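Local structure of beta-galacturonidase (Eisenbergiella tayi, 6NCX) at residues Glu6-Arg11 with Asp245-Arg250. The protein is a family 2 glycoside hydrolase that binds galacturonate and probably cleaves terminal beta-linked uronic acids from glycosides. Numbering follows the deposited sequence.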
loop_
_atom_site.group_PDB
_atom_site.type_symbol
_atom_site.label_atom_id
_atom_site.label_comp_id
_atom_site.label_asym_id
_atom_site.label_seq_id
_atom_site.Cartn_x
_atom_site.Cartn_y
_atom_site.Cartn_z
ATOM N N GLU C 6 -35.080 -6.929 -24.862
ATOM C CA GLU C 6 -35.434 -8.227 -25.435
ATOM C C GLU C 6 -35.342 -8.158 -26.957
ATOM O O GLU C 6 -35.988 -7.314 -27.587
ATOM C CB GLU C 6 -36.840 -8.637 -24.998
ATOM C CG GLU C 6 -36.970 -8.980 -23.528
ATOM C CD GLU C 6 -36.195 -10.233 -23.156
ATOM O OE1 GLU C 6 -36.699 -11.348 -23.401
ATOM O OE2 GLU C 6 -35.070 -10.109 -22.631
ATOM N N THR C 7 -34.529 -9.030 -27.549
ATOM C CA THR C 7 -34.409 -9.133 -28.999
ATOM C C THR C 7 -35.447 -10.066 -29.629
ATOM O O THR C 7 -35.447 -10.237 -30.858
ATOM C CB THR C 7 -33.012 -9.622 -29.374
ATOM O OG1 THR C 7 -32.728 -10.826 -28.646
ATOM C CG2 THR C 7 -31.979 -8.566 -29.068
ATOM N N HIS C 8 -36.316 -10.680 -28.829
ATOM C CA HIS C 8 -37.303 -11.610 -29.355
ATOM C C HIS C 8 -38.542 -11.618 -28.474
ATOM O O HIS C 8 -38.443 -11.605 -27.246
ATOM C CB HIS C 8 -36.736 -13.029 -29.453
ATOM C CG HIS C 8 -35.643 -13.170 -30.462
ATOM N ND1 HIS C 8 -35.861 -13.013 -31.815
ATOM C CD2 HIS C 8 -34.325 -13.447 -30.319
ATOM C CE1 HIS C 8 -34.723 -13.195 -32.461
ATOM N NE2 HIS C 8 -33.778 -13.461 -31.577
ATOM N N LYS C 9 -39.704 -11.631 -29.119
ATOM C CA LYS C 9 -40.965 -11.985 -28.490
ATOM C C LYS C 9 -41.610 -13.207 -29.124
ATOM O O LYS C 9 -42.273 -13.979 -28.427
ATOM C CB LYS C 9 -41.962 -10.816 -28.561
ATOM C CG LYS C 9 -41.434 -9.466 -28.095
ATOM C CD LYS C 9 -42.537 -8.409 -28.214
ATOM C CE LYS C 9 -41.996 -7.060 -28.637
ATOM N NZ LYS C 9 -42.143 -6.053 -27.548
ATOM N N ILE C 10 -41.420 -13.416 -30.420
ATOM C CA ILE C 10 -41.999 -14.578 -31.082
ATOM C C ILE C 10 -41.101 -15.797 -30.941
ATOM O O ILE C 10 -41.556 -16.877 -30.558
ATOM C CB ILE C 10 -42.292 -14.246 -32.565
ATOM C CG1 ILE C 10 -43.456 -13.245 -32.637
ATOM C CG2 ILE C 10 -42.617 -15.508 -33.335
ATOM C CD1 ILE C 10 -43.676 -12.626 -33.996
ATOM N N ARG C 11 -39.812 -15.648 -31.245
ATOM C CA ARG C 11 -38.898 -16.780 -31.174
ATOM C C ARG C 11 -38.730 -17.250 -29.727
ATOM O O ARG C 11 -38.561 -16.437 -28.812
ATOM C CB ARG C 11 -37.549 -16.407 -31.775
ATOM C CG ARG C 11 -36.631 -17.574 -31.956
ATOM C CD ARG C 11 -35.264 -17.105 -32.407
ATOM N NE ARG C 11 -35.334 -16.359 -33.659
ATOM C CZ ARG C 11 -34.272 -15.900 -34.306
ATOM N NH1 ARG C 11 -33.066 -16.113 -33.804
ATOM N NH2 ARG C 11 -34.413 -15.230 -35.448
ATOM N N ASP C 245 -41.635 -15.877 -36.871
ATOM C CA ASP C 245 -40.357 -15.536 -36.273
ATOM C C ASP C 245 -40.295 -14.023 -36.095
ATOM O O ASP C 245 -41.133 -13.282 -36.613
ATOM C CB ASP C 245 -39.206 -16.059 -37.138
ATOM C CG ASP C 245 -37.867 -15.897 -36.469
ATOM O OD1 ASP C 245 -37.724 -16.388 -35.325
ATOM O OD2 ASP C 245 -36.977 -15.259 -37.084
ATOM N N ASP C 246 -39.300 -13.563 -35.341
ATOM C CA ASP C 246 -39.067 -12.136 -35.226
ATOM C C ASP C 246 -37.603 -11.879 -34.926
ATOM O O ASP C 246 -36.844 -12.782 -34.561
ATOM C CB ASP C 246 -39.944 -11.490 -34.148
ATOM C CG ASP C 246 -39.544 -11.894 -32.730
ATOM O OD1 ASP C 246 -38.929 -12.969 -32.540
ATOM O OD2 ASP C 246 -39.878 -11.134 -31.792
ATOM N N ILE C 247 -37.215 -10.624 -35.106
ATOM C CA ILE C 247 -35.919 -10.124 -34.682
ATOM C C ILE C 247 -36.154 -8.686 -34.259
ATOM O O ILE C 247 -36.846 -7.934 -34.953
ATOM C CB ILE C 247 -34.845 -10.265 -35.790
ATOM C CG1 ILE C 247 -33.449 -9.924 -35.270
ATOM C CG2 ILE C 247 -35.127 -9.360 -36.952
ATOM C CD1 ILE C 247 -33.045 -10.691 -34.049
ATOM N N ILE C 248 -35.661 -8.332 -33.074
ATOM C CA ILE C 248 -35.794 -6.989 -32.524
ATOM C C ILE C 248 -34.397 -6.449 -32.229
ATOM O O ILE C 248 -33.579 -7.130 -31.599
ATOM C CB ILE C 248 -36.663 -6.978 -31.251
ATOM C CG1 ILE C 248 -37.939 -7.792 -31.449
ATOM C CG2 ILE C 248 -37.015 -5.556 -30.841
ATOM C CD1 ILE C 248 -38.770 -7.948 -30.165
ATOM N N ASP C 249 -34.130 -5.227 -32.683
ATOM C CA ASP C 249 -32.901 -4.510 -32.368
ATOM C C ASP C 249 -33.275 -3.060 -32.044
ATOM O O ASP C 249 -34.457 -2.711 -31.945
ATOM C CB ASP C 249 -31.902 -4.624 -33.526
ATOM C CG ASP C 249 -30.450 -4.454 -33.074
ATOM O OD1 ASP C 249 -29.547 -4.998 -33.744
ATOM O OD2 ASP C 249 -30.202 -3.790 -32.043
ATOM N N ARG C 250 -32.265 -2.211 -31.853
ATOM C CA ARG C 250 -32.469 -0.797 -31.548
ATOM C C ARG C 250 -31.608 0.055 -32.462
ATOM O O ARG C 250 -30.484 -0.322 -32.813
ATOM C CB ARG C 250 -32.129 -0.434 -30.090
ATOM C CG ARG C 250 -33.077 -1.005 -29.059
ATOM C CD ARG C 250 -32.903 -0.358 -27.687
ATOM N NE ARG C 250 -31.499 -0.326 -27.297
ATOM C CZ ARG C 250 -31.061 -0.092 -26.067
ATOM N NH1 ARG C 250 -31.923 0.127 -25.084
ATOM N NH2 ARG C 250 -29.762 -0.077 -25.821
#
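T7 O accepts a hydrogen bond of 2.9 Å from I248 N, where the loop leading through strand 12-15 into the N-terminal beta-sandwich domain meets strand 244-251, an edge strand of one sheet of the immunoglobulin-like beta-sandwich, tying the two domains together. This carbonyl also rests against CB and CG1 of I248. The ring of H8 turns its ND1 to D246 OD1 in a hydrogen bond; the acceptor lies close to the ring plane, but the nitrogen stands above the carboxylate plane. CE1 of H8 packs at 3.4 Å against CD1 of I247. K9 N then makes a nearly straight hydrogen bond (172°) of 2.7 Å to the syn lone pair of D246 OD2, while the aliphatic K9 chain runs across I248 CD1. I10 N hydrogen-bonds OD2 as well, from above the carboxylate plane, and its side chain packs on the backbone of D245. R11 N completes the set at OD1, coming from the face opposite to H8 ND1. Each oxygen of D246 thus accepts two hydrogen bonds; a chi1 of 70° sets the carboxylate, CG between the backbone N and the carbonyl carbon, among the amides of the loop. With an alanine here, the amides of K9, I10 and R11 would probably be left without the carboxylate they share, and the H8 ring without its hydrogen bond to it. R11 CD lies over one face of the H8 ring, and its guanidinium continues to D245, whose OD2 also accepts from L152 N; E145 binds the far R11 NH1. Guanidinium and carboxylate, 16° from coplanar, meet side-on in a salt bridge of two hydrogen bonds, each on a syn lone pair: R11 NE to D245 OD1 at 2.9 Å and R11 NH2 to D245 OD2 at 3.0 Å.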